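Local structure of inorganic pyrophosphatase (Helicobacter pylori, 2BQX) at residues A52-V57 / P67-V72; C16-I21 / F56-L61; K132-F137 / V149-F154; V89-M94 / E158-V163. The protein catalyses the magnesium-dependent hydrolysis of inorganic pyrophosphate to two phosphate ions and works as a homohexamer. All blocks are in the same frame, centred on the assembly; numbering follows the deposited sequence.

Contact 1: residues A52-V57 / P67-V72; sequences ANYGFV and PVDALV
Tyr54 and Asp69 meet across two antiparallel strands, 53-56 and 69-72, whose axes approach to 4.5 Å. Backbone hydrogen bonds carry the pairing. Asn53 and Val72 bond in both directions, Val72 N to Asn53 O being the shorter at 2.8 Å; Gly55 and Ala70 do the same, and Val57 N extends the ladder to Val68 O at 3.0 Å. Between these rungs lie the non-hydrogen-bonded pairs Tyr54-Leu71 and Phe56-Asp69, where CA-H...O contacts fill in, such as Phe56 CA to Val68 O at 3.3 Å.

Apolar packing comes next. Tyr54 has CG anti to the backbone N (chi1 -175°), which sends the ring obliquely over toward Asp69. Leu71 CD2 lies at the ring edge, near its plane, a tight 3.3 Å from Tyr54 CD2. Pro67 CB packs on Phe56 CD1 at 3.6 Å, and Val68 CG1 lies alongside Val57 CB at 3.7 Å.

The polar group sits on the Tyr54-Leu71-Phe56-Asp69 face. Tyr54 OH stands 2.9 Å from Asp69 OD2, with ring and carboxylate planes 43° apart. Lys103 NZ ties the two together, hydrogen-bonded to Tyr54 OH and salt-bridged to Asp69 OD2.

The strand pairing thus probably sets the spacing between Tyr54, predicted to bind substrate, and Asp69, predicted to serve both magnesium sites near Asp64 and Asp101.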
# COMPACT_ATOMS: atom_id res chain seq x y z
N ALA A 52 -7.78 2.51 14.98
CA ALA A 52 -6.56 2.64 15.78
C ALA A 52 -5.92 1.28 15.92
O ALA A 52 -6.50 0.27 15.54
CB ALA A 52 -6.87 3.19 17.17
N ASN A 53 -4.71 1.27 16.46
CA ASN A 53 -4.03 0.02 16.71
C ASN A 53 -4.80 -0.52 17.91
O ASN A 53 -5.30 0.26 18.73
CB ASN A 53 -2.56 0.29 17.04
CG ASN A 53 -1.81 0.91 15.87
OD1 ASN A 53 -1.64 0.27 14.83
ND2 ASN A 53 -1.37 2.16 16.04
N TYR A 54 -4.89 -1.83 18.01
CA TYR A 54 -5.65 -2.47 19.07
C TYR A 54 -4.90 -3.63 19.72
O TYR A 54 -4.28 -4.43 19.02
CB TYR A 54 -6.96 -2.97 18.46
CG TYR A 54 -7.94 -3.57 19.42
CD1 TYR A 54 -7.76 -4.86 19.95
CD2 TYR A 54 -9.08 -2.86 19.79
CE1 TYR A 54 -8.70 -5.40 20.83
CE2 TYR A 54 -10.01 -3.39 20.66
CZ TYR A 54 -9.82 -4.66 21.18
OH TYR A 54 -10.76 -5.16 22.04
N GLY A 55 -4.97 -3.74 21.04
CA GLY A 55 -4.28 -4.83 21.71
C GLY A 55 -4.74 -5.05 23.13
O GLY A 55 -5.84 -4.65 23.51
N PHE A 56 -3.90 -5.69 23.93
CA PHE A 56 -4.26 -5.95 25.33
C PHE A 56 -3.07 -5.70 26.24
O PHE A 56 -1.92 -5.65 25.79
CB PHE A 56 -4.74 -7.40 25.48
CG PHE A 56 -3.65 -8.43 25.31
CD1 PHE A 56 -2.81 -8.76 26.37
CD2 PHE A 56 -3.44 -9.04 24.07
CE1 PHE A 56 -1.78 -9.68 26.21
CE2 PHE A 56 -2.41 -9.96 23.90
CZ PHE A 56 -1.58 -10.28 24.97
N VAL A 57 -3.35 -5.55 27.53
CA VAL A 57 -2.31 -5.33 28.52
C VAL A 57 -2.05 -6.65 29.22
O VAL A 57 -2.93 -7.20 29.87
CB VAL A 57 -2.73 -4.29 29.58
CG1 VAL A 57 -1.55 -3.99 30.48
CG2 VAL A 57 -3.24 -3.03 28.90
N PRO A 67 -7.45 -10.45 29.22
CA PRO A 67 -6.68 -9.25 29.54
C PRO A 67 -7.44 -8.00 29.09
O PRO A 67 -8.19 -8.06 28.12
CB PRO A 67 -5.38 -9.47 28.77
CG PRO A 67 -5.22 -10.97 28.82
CD PRO A 67 -6.62 -11.45 28.52
N VAL A 68 -7.27 -6.89 29.80
CA VAL A 68 -7.97 -5.66 29.45
C VAL A 68 -7.51 -5.15 28.09
O VAL A 68 -6.31 -5.17 27.78
CB VAL A 68 -7.75 -4.58 30.54
CG1 VAL A 68 -6.27 -4.24 30.67
CG2 VAL A 68 -8.56 -3.33 30.22
N ASP A 69 -8.45 -4.70 27.26
CA ASP A 69 -8.14 -4.21 25.91
C ASP A 69 -7.72 -2.75 25.90
O ASP A 69 -8.13 -1.97 26.75
CB ASP A 69 -9.36 -4.35 24.98
CG ASP A 69 -9.78 -5.78 24.76
OD1 ASP A 69 -8.91 -6.64 24.53
OD2 ASP A 69 -11.01 -6.03 24.81
N ALA A 70 -6.93 -2.38 24.90
CA ALA A 70 -6.48 -1.01 24.78
C ALA A 70 -6.37 -0.62 23.32
O ALA A 70 -5.94 -1.41 22.49
CB ALA A 70 -5.14 -0.83 25.46
N LEU A 71 -6.79 0.60 23.02
CA LEU A 71 -6.66 1.13 21.67
C LEU A 71 -5.46 2.04 21.78
O LEU A 71 -5.34 2.80 22.75
CB LEU A 71 -7.89 1.96 21.29
CG LEU A 71 -9.16 1.16 20.98
CD1 LEU A 71 -10.36 2.10 20.89
CD2 LEU A 71 -8.97 0.42 19.67
N VAL A 72 -4.54 1.94 20.83
CA VAL A 72 -3.37 2.80 20.85
C VAL A 72 -3.50 3.72 19.64
O VAL A 72 -3.29 3.29 18.51
CB VAL A 72 -2.05 1.99 20.77
CG1 VAL A 72 -0.86 2.95 20.78
CG2 VAL A 72 -1.96 1.03 21.95

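Contact 2: residues C16-I21 / F56-L61; sequences CVVIEI and FVPNTL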
# COMPACT_ATOMS: atom_id res chain seq x y z
N CYS A 16 2.64 -1.64 29.00
CA CYS A 16 2.86 -2.42 27.80
C CYS A 16 1.56 -2.84 27.14
O CYS A 16 0.63 -3.30 27.80
CB CYS A 16 3.69 -3.68 28.11
SG CYS A 16 5.42 -3.35 28.54
N VAL A 17 1.50 -2.67 25.83
CA VAL A 17 0.32 -3.07 25.08
C VAL A 17 0.77 -3.97 23.95
O VAL A 17 1.62 -3.59 23.13
CB VAL A 17 -0.44 -1.85 24.50
CG1 VAL A 17 -1.62 -2.34 23.67
CG2 VAL A 17 -0.93 -0.96 25.63
N VAL A 18 0.24 -5.19 23.94
CA VAL A 18 0.55 -6.16 22.90
C VAL A 18 -0.45 -5.91 21.78
O VAL A 18 -1.65 -6.08 21.96
CB VAL A 18 0.39 -7.61 23.41
CG1 VAL A 18 0.61 -8.59 22.28
CG2 VAL A 18 1.39 -7.88 24.53
N ILE A 19 0.05 -5.48 20.63
CA ILE A 19 -0.79 -5.18 19.48
C ILE A 19 -1.31 -6.43 18.79
O ILE A 19 -0.53 -7.32 18.44
CB ILE A 19 -0.02 -4.35 18.44
CG1 ILE A 19 0.56 -3.09 19.10
CG2 ILE A 19 -0.94 -3.98 17.29
CD1 ILE A 19 -0.48 -2.17 19.69
N GLU A 20 -2.61 -6.50 18.57
CA GLU A 20 -3.21 -7.65 17.90
C GLU A 20 -3.88 -7.22 16.59
O GLU A 20 -4.13 -8.04 15.72
CB GLU A 20 -4.26 -8.31 18.79
CG GLU A 20 -3.69 -8.97 20.03
CD GLU A 20 -4.78 -9.54 20.91
OE1 GLU A 20 -5.69 -8.77 21.28
OE2 GLU A 20 -4.73 -10.75 21.22
N ILE A 21 -4.17 -5.93 16.48
CA ILE A 21 -4.81 -5.39 15.28
C ILE A 21 -4.10 -4.11 14.88
O ILE A 21 -3.93 -3.22 15.71
CB ILE A 21 -6.30 -5.06 15.53
CG1 ILE A 21 -7.01 -6.27 16.14
CG2 ILE A 21 -6.95 -4.65 14.21
CD1 ILE A 21 -8.45 -6.01 16.50
N PHE A 56 -3.90 -5.69 23.93
CA PHE A 56 -4.26 -5.95 25.33
C PHE A 56 -3.07 -5.70 26.24
O PHE A 56 -1.92 -5.65 25.79
CB PHE A 56 -4.74 -7.40 25.48
CG PHE A 56 -3.65 -8.43 25.31
CD1 PHE A 56 -2.81 -8.76 26.37
CD2 PHE A 56 -3.44 -9.04 24.07
CE1 PHE A 56 -1.78 -9.68 26.21
CE2 PHE A 56 -2.41 -9.96 23.90
CZ PHE A 56 -1.58 -10.28 24.97
N VAL A 57 -3.35 -5.55 27.53
CA VAL A 57 -2.31 -5.33 28.52
C VAL A 57 -2.05 -6.65 29.22
O VAL A 57 -2.93 -7.20 29.87
CB VAL A 57 -2.73 -4.29 29.58
CG1 VAL A 57 -1.55 -3.99 30.48
CG2 VAL A 57 -3.24 -3.03 28.90
N PRO A 58 -0.82 -7.18 29.09
CA PRO A 58 -0.45 -8.45 29.71
C PRO A 58 -0.62 -8.46 31.23
O PRO A 58 -0.55 -7.42 31.88
CB PRO A 58 1.02 -8.61 29.34
CG PRO A 58 1.13 -7.86 28.06
CD PRO A 58 0.30 -6.63 28.32
N ASN A 59 -0.85 -9.65 31.77
CA ASN A 59 -1.00 -9.82 33.21
C ASN A 59 -2.09 -8.97 33.84
O ASN A 59 -1.89 -8.36 34.89
CB ASN A 59 0.34 -9.53 33.89
CG ASN A 59 1.47 -10.34 33.30
OD1 ASN A 59 1.38 -11.56 33.20
ND2 ASN A 59 2.54 -9.66 32.90
N THR A 60 -3.23 -8.91 33.17
CA THR A 60 -4.37 -8.17 33.68
C THR A 60 -5.59 -9.04 33.45
O THR A 60 -5.53 -10.00 32.68
CB THR A 60 -4.56 -6.83 32.93
OG1 THR A 60 -4.91 -7.09 31.56
CG2 THR A 60 -3.29 -6.00 32.99
N LEU A 61 -6.68 -8.72 34.12
CA LEU A 61 -7.90 -9.50 33.98
C LEU A 61 -9.07 -8.51 33.87
O LEU A 61 -9.45 -7.88 34.86
CB LEU A 61 -8.08 -10.43 35.19
CG LEU A 61 -8.91 -11.69 35.01
CD1 LEU A 61 -10.34 -11.30 34.67
CD2 LEU A 61 -8.32 -12.56 33.90
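Val18 lies over one face of the Phe56 ring, with CB 3.9 Å from the ring centroid and 22° off its normal, a CH-pi contact displaced toward the CE2-CZ side. At the edge, near the ring plane, stands Glu20 CD, 3.5 Å from Phe56 CD2; the carboxylate is turned 73° against the ring, its two oxygens about equally far from that carbon. Glu20 OE2 also accepts a hydrogen bond from Leu31 N. Phe56 reaches this place with CG between its own backbone N and carbonyl carbon (chi1 69°).

Beyond the ring, Val18 CG2 touches Pro58 CG at 3.5 Å, so one valine serves two residues. Val18 N to Phe56 O measures 2.9 Å, with the donor in the carbonyl plane, and Phe56 N to Val18 O 3.0 Å. Past Phe56 the chain turns away, and Thr60 OG1 donates to Val57 O at 2.6 Å, bracing the loop. Cys16 O, against Pro58 CD at 3.4 Å, is buried with no polar partner in the model.

Val18-Phe56, an antiparallel hydrogen-bonded pair, is the last rung between strands 14-21 and 53-56 before the loop; further along 14-21, Glu20 and Ile21 form a classic beta bulge opposite Tyr54 in the curled pyrophosphatase sheet.

Contact 3: residues K132-F137 / V149-F154; sequences KIKHFF and VKVKGF
Val151 projects from strand 149-154 into a shallow hollow on helix 132-137 formed by Lys134 and Phe137, one helical turn apart. Its two methyls divide the work. CG1, anti to the backbone N (chi1 -177°), rests on the aliphatic chain of Lys134, 3.6 Å from CG, while CG2 fits between Lys134 O, at 3.6 Å, and Phe137 CB, at 4.0 Å. The Lys134 chain bends at chi3 (60°) after passing Val151, its CD still 3.7 Å from Val151 CG1.

Toward the C-terminal end of the helical segment, Val149 presses its CB against Phe137 O at 3.1 Å, so this bump meets mainly backbone, with a looser contact to the Phe137 side chain. At the other end Phe154 reaches across to Ile133: CG2 of the isoleucine meets the ring edge at Phe154 CZ, 4.0 Å off, and the two side chains cross at about a right angle. The axes run 153° apart in direction, near antiparallel, and approach to 8.3 Å, a spacing filled by these side chains and by the carbonyl oxygens of Lys134 and Phe137.

Leu92 of strand 83-96 touches Ile133, Phe137 and Val151, while Leu71 of strand 69-72 packs on Ile133 and Phe137. The helix therefore lies against several strands of the curled sheet, and its far flank turns to the second subunit, where His135 NE2 hydrogen-bonds Asp142 of that chain.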
# COMPACT_ATOMS: atom_id res chain seq x y z
N LYS A 132 -15.55 8.93 15.41
CA LYS A 132 -15.19 7.87 14.47
C LYS A 132 -14.97 6.55 15.21
O LYS A 132 -15.41 5.49 14.77
CB LYS A 132 -13.92 8.23 13.69
CG LYS A 132 -13.44 7.11 12.74
CD LYS A 132 -12.13 7.45 12.02
CE LYS A 132 -12.29 8.56 11.00
NZ LYS A 132 -11.02 8.82 10.23
N ILE A 133 -14.28 6.62 16.34
CA ILE A 133 -14.02 5.42 17.13
C ILE A 133 -15.32 4.84 17.68
O ILE A 133 -15.55 3.62 17.61
CB ILE A 133 -13.06 5.72 18.29
CG1 ILE A 133 -11.67 6.02 17.72
CG2 ILE A 133 -13.04 4.55 19.27
CD1 ILE A 133 -10.65 6.43 18.75
N LYS A 134 -16.17 5.70 18.21
CA LYS A 134 -17.44 5.27 18.77
C LYS A 134 -18.33 4.62 17.71
O LYS A 134 -18.94 3.58 17.94
CB LYS A 134 -18.17 6.46 19.42
CG LYS A 134 -19.61 6.18 19.83
CD LYS A 134 -20.06 7.11 20.96
CE LYS A 134 -20.00 8.57 20.58
NZ LYS A 134 -20.33 9.47 21.74
N HIS A 135 -18.40 5.26 16.55
CA HIS A 135 -19.22 4.76 15.45
C HIS A 135 -18.70 3.42 14.93
O HIS A 135 -19.48 2.57 14.47
CB HIS A 135 -19.25 5.82 14.34
CG HIS A 135 -19.96 5.37 13.10
ND1 HIS A 135 -19.29 4.85 12.01
CD2 HIS A 135 -21.28 5.32 12.79
CE1 HIS A 135 -20.17 4.50 11.09
NE2 HIS A 135 -21.38 4.77 11.54
N PHE A 136 -17.39 3.21 15.00
CA PHE A 136 -16.81 1.95 14.55
C PHE A 136 -17.30 0.80 15.42
O PHE A 136 -17.78 -0.22 14.92
CB PHE A 136 -15.29 2.00 14.60
CG PHE A 136 -14.63 0.68 14.32
CD1 PHE A 136 -14.50 0.23 13.01
CD2 PHE A 136 -14.18 -0.11 15.36
CE1 PHE A 136 -13.91 -1.01 12.75
CE2 PHE A 136 -13.59 -1.36 15.11
CZ PHE A 136 -13.46 -1.80 13.80
N PHE A 137 -17.17 0.96 16.73
CA PHE A 137 -17.60 -0.11 17.64
C PHE A 137 -19.11 -0.27 17.61
O PHE A 137 -19.63 -1.38 17.77
CB PHE A 137 -17.09 0.19 19.05
CG PHE A 137 -15.62 -0.06 19.22
CD1 PHE A 137 -15.13 -1.37 19.26
CD2 PHE A 137 -14.72 0.99 19.29
CE1 PHE A 137 -13.77 -1.62 19.36
CE2 PHE A 137 -13.35 0.76 19.38
CZ PHE A 137 -12.87 -0.56 19.42
N VAL A 149 -23.22 -4.25 19.59
CA VAL A 149 -22.50 -3.37 20.50
C VAL A 149 -23.25 -2.05 20.70
O VAL A 149 -23.64 -1.40 19.73
CB VAL A 149 -21.08 -3.02 19.97
CG1 VAL A 149 -20.37 -2.12 20.97
CG2 VAL A 149 -20.28 -4.29 19.74
N LYS A 150 -23.44 -1.68 21.96
CA LYS A 150 -24.09 -0.41 22.30
C LYS A 150 -23.04 0.39 23.05
O LYS A 150 -22.73 0.09 24.20
CB LYS A 150 -25.31 -0.62 23.20
CG LYS A 150 -26.52 -1.26 22.53
CD LYS A 150 -27.67 -1.34 23.53
CE LYS A 150 -28.95 -1.88 22.89
NZ LYS A 150 -28.83 -3.32 22.48
N VAL A 151 -22.50 1.41 22.40
CA VAL A 151 -21.48 2.24 23.02
C VAL A 151 -22.08 3.24 23.99
O VAL A 151 -23.06 3.92 23.67
CB VAL A 151 -20.68 3.02 21.95
CG1 VAL A 151 -19.58 3.83 22.61
CG2 VAL A 151 -20.10 2.05 20.94
N LYS A 152 -21.51 3.35 25.19
CA LYS A 152 -22.02 4.29 26.18
C LYS A 152 -21.36 5.65 26.01
O LYS A 152 -22.04 6.66 25.85
CB LYS A 152 -21.76 3.76 27.60
CG LYS A 152 -22.29 2.36 27.84
CD LYS A 152 -23.79 2.26 27.57
CE LYS A 152 -24.27 0.83 27.76
NZ LYS A 152 -25.70 0.67 27.39
N GLY A 153 -20.03 5.66 26.02
CA GLY A 153 -19.31 6.91 25.87
C GLY A 153 -17.91 6.81 26.44
O GLY A 153 -17.51 5.76 26.92
N PHE A 154 -17.16 7.91 26.37
CA PHE A 154 -15.79 7.94 26.88
C PHE A 154 -15.71 8.56 28.27
O PHE A 154 -16.51 9.42 28.63
CB PHE A 154 -14.88 8.77 25.97
CG PHE A 154 -14.69 8.19 24.60
CD1 PHE A 154 -15.60 8.45 23.59
CD2 PHE A 154 -13.58 7.41 24.32
CE1 PHE A 154 -15.41 7.93 22.30
CE2 PHE A 154 -13.37 6.88 23.04
CZ PHE A 154 -14.29 7.15 22.03

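Contact 4: residues V89-M94 / E158-V163; sequences VGVLNM and ESAIKV
Helix 157-171, the C-terminal helix of the pyrophosphatase fold, packs here on strand 83-96 of the main sheet. Ala160 is the point of meeting. Its CB sits 3.1 Å from Gly90 O and 4.0 Å from Val91 CB, and the CA atoms of Val91 and Ala160 are 5.0 Å apart. The small methyl allows so close an approach: the axes of the two segments come within 6.2 Å, crossing at 70°.

Val91 supplies the main side chain from the strand, and its two branches spread along one side of the helix. CG1 stands between the backbone N and the carbonyl carbon (chi1 60°), which directs it to Ser159, 3.8 Å from OG. CG2 instead faces Val163, with a looser 4.4 Å between it and Val163 CG2. Ser159 and Val163 are four residues apart, joined by the helical bond from Val163 N to Ser159 O at 3.1 Å, so Val91 meets successive turns of one helical side.

The polar partners of Ser159 lie outside the contact: its OG is hydrogen-bonded to Glu155 and its N to Asn156 OD1, near the start of the helix. On the strand, Val89 and Gly90 both face Ile105 in a classic beta bulge, so the residue whose carbonyl meets Ala160 is itself part of the bulge. The crossing is plain helix-on-sheet packing, with the C-terminal helix laid across strand 83-96 of the curled mixed sheet of the PPase family.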
# COMPACT_ATOMS: atom_id res chain seq x y z
N VAL A 89 -5.09 7.89 28.44
CA VAL A 89 -5.70 9.21 28.34
C VAL A 89 -7.21 9.10 28.53
O VAL A 89 -7.90 10.12 28.63
CB VAL A 89 -5.39 9.93 26.99
CG1 VAL A 89 -3.89 10.21 26.89
CG2 VAL A 89 -5.86 9.10 25.81
N GLY A 90 -7.72 7.87 28.58
CA GLY A 90 -9.15 7.68 28.76
C GLY A 90 -9.62 6.24 28.61
O GLY A 90 -8.81 5.32 28.54
N VAL A 91 -10.93 6.05 28.59
CA VAL A 91 -11.51 4.72 28.43
C VAL A 91 -12.86 4.81 27.72
O VAL A 91 -13.61 5.78 27.90
CB VAL A 91 -11.69 4.01 29.81
CG1 VAL A 91 -12.61 4.82 30.71
CG2 VAL A 91 -12.24 2.60 29.60
N LEU A 92 -13.16 3.82 26.89
CA LEU A 92 -14.42 3.75 26.15
C LEU A 92 -15.27 2.62 26.72
O LEU A 92 -14.85 1.46 26.71
CB LEU A 92 -14.16 3.51 24.66
CG LEU A 92 -15.39 3.33 23.75
CD1 LEU A 92 -16.33 4.52 23.88
CD2 LEU A 92 -14.94 3.17 22.31
N ASN A 93 -16.45 2.97 27.20
CA ASN A 93 -17.37 1.99 27.78
C ASN A 93 -18.44 1.57 26.79
O ASN A 93 -19.04 2.40 26.11
CB ASN A 93 -18.02 2.60 29.03
CG ASN A 93 -17.01 2.94 30.11
OD1 ASN A 93 -17.13 3.96 30.79
ND2 ASN A 93 -16.02 2.08 30.28
N MET A 94 -18.69 0.27 26.69
CA MET A 94 -19.70 -0.24 25.78
C MET A 94 -20.32 -1.53 26.29
O MET A 94 -19.74 -2.23 27.13
CB MET A 94 -19.08 -0.50 24.40
CG MET A 94 -17.92 -1.49 24.42
SD MET A 94 -17.11 -1.61 22.81
CE MET A 94 -16.26 -0.07 22.78
N GLU A 158 -8.49 9.65 34.58
CA GLU A 158 -8.67 9.25 35.97
C GLU A 158 -9.50 7.97 36.03
O GLU A 158 -9.20 7.06 36.80
CB GLU A 158 -9.36 10.37 36.75
CG GLU A 158 -9.65 10.04 38.20
CD GLU A 158 -10.16 11.24 38.98
OE1 GLU A 158 -10.56 11.06 40.15
OE2 GLU A 158 -10.15 12.36 38.43
N SER A 159 -10.55 7.90 35.21
CA SER A 159 -11.41 6.72 35.16
C SER A 159 -10.68 5.53 34.57
O SER A 159 -10.82 4.40 35.04
CB SER A 159 -12.66 7.02 34.34
OG SER A 159 -13.48 5.86 34.25
N ALA A 160 -9.89 5.78 33.53
CA ALA A 160 -9.14 4.72 32.87
C ALA A 160 -8.16 4.07 33.83
O ALA A 160 -7.97 2.85 33.82
CB ALA A 160 -8.40 5.28 31.65
N ILE A 161 -7.51 4.88 34.66
CA ILE A 161 -6.55 4.38 35.63
C ILE A 161 -7.24 3.43 36.61
O ILE A 161 -6.68 2.41 36.99
CB ILE A 161 -5.88 5.55 36.40
CG1 ILE A 161 -4.97 6.33 35.45
CG2 ILE A 161 -5.08 5.02 37.59
CD1 ILE A 161 -4.48 7.65 35.98
N LYS A 162 -8.45 3.78 37.01
CA LYS A 162 -9.21 2.93 37.92
C LYS A 162 -9.49 1.58 37.28
O LYS A 162 -9.36 0.54 37.92
CB LYS A 162 -10.53 3.62 38.30
CG LYS A 162 -10.36 4.79 39.25
CD LYS A 162 -11.69 5.43 39.59
CE LYS A 162 -11.53 6.46 40.69
NZ LYS A 162 -10.56 7.54 40.32
N VAL A 163 -9.85 1.61 36.00
CA VAL A 163 -10.14 0.40 35.25
C VAL A 163 -8.89 -0.48 35.18
O VAL A 163 -8.96 -1.69 35.39
CB VAL A 163 -10.61 0.75 33.81
CG1 VAL A 163 -10.78 -0.51 32.98
CG2 VAL A 163 -11.92 1.52 33.89

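How the contacts relate
Contact 1 is centred about 3 Å from the centre of the chain and is buried; the centres of contacts 2, 3 and 4 lie 9 to 12 Å from it, contact 4 buried, contacts 2 and 3 partly so. Contacts 1 and 2 share Phe56 and Val57, but contact 1 pairs two strands along their length, contact 2 only at Phe56 before the chain enters a loop. Contacts 3 and 4 rest on apolar helix-to-strand packing helped by carbonyl-to-side-chain contacts, without hydrogen bonds between the segments; they meet where strand 149-156 pairs with strand 83-96 at Asn93. Leu71 of contact 1 reaches Ile133 and Phe137 of contact 3. Contact 1 alone places predicted ligand residues within its segments.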